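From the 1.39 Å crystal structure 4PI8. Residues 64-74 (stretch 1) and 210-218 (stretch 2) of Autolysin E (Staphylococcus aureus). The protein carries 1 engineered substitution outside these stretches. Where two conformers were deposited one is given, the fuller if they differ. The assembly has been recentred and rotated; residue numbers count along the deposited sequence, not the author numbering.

Stretch 1, residues 64-74: PMSESEVNQLL
Stretch 2 (210-218) KSYKQFGIK

Stretch 1 runs extended through Pro64 and Met65 (phi/psi -81/84 and -125/121), then turns helical from Glu67 after the N-cap Ser66. Stretch 2 ends a helix at Phe215; Gly216 (73/39) breaks it, and Ile217 (-84/139) is extended. The helix axes come within 11.7 Å, their directions 131° apart, so the chains run roughly oppositely: CA atoms pair Leu73 with Ser211 (7.5 Å), Glu69 with Phe215 (8.1 Å) and Pro64 with Ile217 (7.6 Å).

The main bump is Phe215 (chi1 -67°, chi2 -73°), which buries 99 Å² of the 394 Å² total. Its ring sits in a hollow made by Met65 over one face and by Leu73 and Gln72 near its plane at the edge. Met65, m at all three chi angles, curls over that face: Met65 CE lies 4.0 Å from the centroid of the Phe215 ring, 25° off its normal, a CH-pi contact. At the ring edge lie Leu73 (m, t; CD2 to Phe215 CE2 3.6 Å) and Gln72 (NE2 to Phe215 CE1 3.6 Å). Leu73 CD2 also reaches Ser211 OG at 3.3 Å. Ile217 (m, m) extends the apolar patch, its CD1 4.0 Å from Met65 SD and 4.4 Å from Pro64 CG.

No direct hydrogen bond crosses; one water bridges, donating to Gln72 O (3.2 Å) and accepting from Gln214 NE2 (3.3 Å). Glu69 (m, t) folds back so that OE1 accepts from Ser66 N (3.0 Å, 168°), while OE2 sits 3.4 Å from Phe215 CD1.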

# COMPACT_ATOMS: atom_id res chain seq x y z
N PRO A 64 -13.99 -2.18 -13.02
CA PRO A 64 -15.16 -3.01 -13.17
C PRO A 64 -14.86 -4.46 -12.88
O PRO A 64 -14.60 -5.26 -13.76
CB PRO A 64 -15.55 -2.77 -14.65
CG PRO A 64 -14.28 -2.58 -15.35
CD PRO A 64 -13.45 -1.77 -14.34
N MET A 65 -14.90 -4.78 -11.60
CA MET A 65 -14.68 -6.13 -11.08
C MET A 65 -15.86 -6.53 -10.26
O MET A 65 -16.16 -5.89 -9.27
CB MET A 65 -13.38 -6.21 -10.22
CG MET A 65 -12.12 -6.07 -11.04
SD MET A 65 -11.61 -7.56 -11.94
CE MET A 65 -10.98 -8.49 -10.54
N SER A 66 -16.51 -7.61 -10.62
CA SER A 66 -17.59 -8.14 -9.83
C SER A 66 -17.11 -8.88 -8.58
O SER A 66 -15.90 -9.23 -8.48
CB SER A 66 -18.40 -9.15 -10.63
OG SER A 66 -17.60 -10.29 -10.92
N GLU A 67 -18.01 -9.17 -7.63
CA GLU A 67 -17.64 -9.95 -6.44
C GLU A 67 -17.02 -11.28 -6.84
O GLU A 67 -16.06 -11.74 -6.23
CB GLU A 67 -18.85 -10.09 -5.47
CG GLU A 67 -18.62 -11.00 -4.24
CD GLU A 67 -19.78 -10.99 -3.25
OE1 GLU A 67 -20.08 -12.08 -2.72
OE2 GLU A 67 -20.38 -9.92 -3.00
N SER A 68 -17.58 -11.91 -7.85
CA SER A 68 -17.06 -13.21 -8.28
C SER A 68 -15.64 -13.08 -8.82
O SER A 68 -14.77 -13.90 -8.47
CB SER A 68 -17.96 -13.92 -9.27
OG SER A 68 -18.04 -13.20 -10.44
N GLU A 69 -15.35 -12.03 -9.58
CA GLU A 69 -14.01 -11.80 -10.09
C GLU A 69 -13.03 -11.50 -8.97
O GLU A 69 -11.88 -12.02 -8.96
CB GLU A 69 -13.99 -10.71 -11.09
CG GLU A 69 -14.68 -11.10 -12.40
CD GLU A 69 -14.78 -9.93 -13.32
OE1 GLU A 69 -15.35 -8.89 -13.04
OE2 GLU A 69 -14.28 -10.06 -14.47
N VAL A 70 -13.41 -10.67 -8.01
CA VAL A 70 -12.51 -10.36 -6.88
C VAL A 70 -12.26 -11.63 -6.07
O VAL A 70 -11.12 -11.90 -5.66
CB VAL A 70 -13.07 -9.23 -6.03
CG1 VAL A 70 -12.15 -8.95 -4.87
CG2 VAL A 70 -13.22 -7.98 -6.88
N ASN A 71 -13.30 -12.43 -5.85
CA ASN A 71 -13.10 -13.71 -5.13
C ASN A 71 -12.21 -14.65 -5.88
O ASN A 71 -11.44 -15.39 -5.24
CB ASN A 71 -14.40 -14.33 -4.73
CG ASN A 71 -14.96 -13.70 -3.46
OD1 ASN A 71 -14.20 -13.32 -2.56
ND2 ASN A 71 -16.25 -13.60 -3.34
N GLN A 72 -12.22 -14.62 -7.21
CA GLN A 72 -11.22 -15.42 -7.97
C GLN A 72 -9.83 -15.00 -7.65
O GLN A 72 -8.95 -15.87 -7.40
CB GLN A 72 -11.32 -15.14 -9.45
CG GLN A 72 -12.31 -15.92 -10.19
CD GLN A 72 -12.22 -15.64 -11.67
OE1 GLN A 72 -11.15 -15.91 -12.34
NE2 GLN A 72 -13.30 -15.07 -12.20
N LEU A 73 -9.55 -13.70 -7.56
CA LEU A 73 -8.22 -13.23 -7.15
C LEU A 73 -7.86 -13.68 -5.79
O LEU A 73 -6.71 -13.84 -5.52
CB LEU A 73 -8.09 -11.70 -7.25
CG LEU A 73 -8.10 -11.06 -8.61
CD1 LEU A 73 -7.97 -9.57 -8.43
CD2 LEU A 73 -6.92 -11.60 -9.43
N LEU A 74 -8.80 -13.76 -4.85
CA LEU A 74 -8.57 -14.07 -3.50
C LEU A 74 -8.56 -15.57 -3.17
O LEU A 74 -8.32 -15.93 -2.04
CB LEU A 74 -9.59 -13.36 -2.61
CG LEU A 74 -9.48 -11.83 -2.66
CD1 LEU A 74 -10.64 -11.24 -1.90
CD2 LEU A 74 -8.15 -11.37 -2.10
N LYS A 210 -0.68 -8.32 -13.25
CA LYS A 210 -1.17 -9.67 -13.50
C LYS A 210 -2.71 -9.68 -13.47
O LYS A 210 -3.37 -10.30 -14.32
CB LYS A 210 -0.56 -10.63 -12.49
CG LYS A 210 -0.58 -12.10 -12.84
CD LYS A 210 0.19 -12.88 -11.77
CE LYS A 210 1.61 -13.10 -12.17
NZ LYS A 210 2.26 -14.07 -11.26
N SER A 211 -3.32 -9.02 -12.48
CA SER A 211 -4.77 -9.05 -12.36
C SER A 211 -5.43 -8.28 -13.49
O SER A 211 -6.48 -8.69 -14.01
CB SER A 211 -5.16 -8.47 -11.01
OG SER A 211 -4.66 -9.22 -9.97
N TYR A 212 -4.84 -7.16 -13.92
CA TYR A 212 -5.37 -6.41 -15.06
C TYR A 212 -5.39 -7.32 -16.31
O TYR A 212 -6.37 -7.29 -17.05
CB TYR A 212 -4.55 -5.12 -15.39
CG TYR A 212 -5.03 -3.89 -14.66
CD1 TYR A 212 -5.07 -3.84 -13.29
CD2 TYR A 212 -5.47 -2.80 -15.36
CE1 TYR A 212 -5.60 -2.71 -12.66
CE2 TYR A 212 -5.98 -1.67 -14.71
CZ TYR A 212 -6.03 -1.67 -13.35
OH TYR A 212 -6.56 -0.55 -12.73
N LYS A 213 -4.29 -8.03 -16.54
CA LYS A 213 -4.20 -8.85 -17.76
C LYS A 213 -5.06 -10.09 -17.62
O LYS A 213 -5.54 -10.63 -18.68
CB LYS A 213 -2.76 -9.15 -18.09
CG LYS A 213 -1.99 -7.92 -18.50
CD LYS A 213 -0.52 -8.11 -18.79
CE LYS A 213 0.12 -6.77 -19.12
NZ LYS A 213 1.52 -6.83 -19.53
N GLN A 214 -5.34 -10.57 -16.44
CA GLN A 214 -6.20 -11.72 -16.22
C GLN A 214 -7.62 -11.37 -16.61
O GLN A 214 -8.34 -12.22 -17.18
CB GLN A 214 -6.14 -12.22 -14.78
CG GLN A 214 -7.05 -13.39 -14.47
CD GLN A 214 -6.84 -14.01 -13.14
OE1 GLN A 214 -5.87 -13.73 -12.49
NE2 GLN A 214 -7.71 -14.88 -12.77
N PHE A 215 -8.10 -10.16 -16.30
CA PHE A 215 -9.51 -9.80 -16.51
C PHE A 215 -9.70 -8.86 -17.69
O PHE A 215 -10.83 -8.47 -17.99
CB PHE A 215 -10.09 -9.26 -15.20
CG PHE A 215 -10.18 -10.31 -14.13
CD1 PHE A 215 -11.14 -11.33 -14.20
CD2 PHE A 215 -9.24 -10.40 -13.16
CE1 PHE A 215 -11.17 -12.31 -13.20
CE2 PHE A 215 -9.26 -11.39 -12.18
CZ PHE A 215 -10.26 -12.34 -12.21
N GLY A 216 -8.64 -8.41 -18.33
CA GLY A 216 -8.75 -7.52 -19.47
C GLY A 216 -9.16 -6.12 -19.08
O GLY A 216 -9.96 -5.45 -19.77
N ILE A 217 -8.63 -5.65 -17.97
CA ILE A 217 -8.98 -4.32 -17.47
C ILE A 217 -8.14 -3.23 -18.15
O ILE A 217 -6.93 -3.35 -18.32
CB ILE A 217 -8.76 -4.26 -15.92
CG1 ILE A 217 -9.48 -5.39 -15.17
CG2 ILE A 217 -9.20 -2.91 -15.37
CD1 ILE A 217 -10.98 -5.43 -15.30
N LYS A 218 -8.79 -2.13 -18.48
CA LYS A 218 -8.09 -0.98 -19.05
C LYS A 218 -7.45 -0.09 -17.98
O LYS A 218 -8.11 0.25 -17.02
CB LYS A 218 -9.08 -0.13 -19.86
CG LYS A 218 -8.39 0.71 -20.93
CD LYS A 218 -9.14 1.99 -21.33
CE LYS A 218 -8.30 2.81 -22.32
NZ LYS A 218 -6.91 3.04 -21.80
O HOH W 1 -7.02 -16.36 -9.96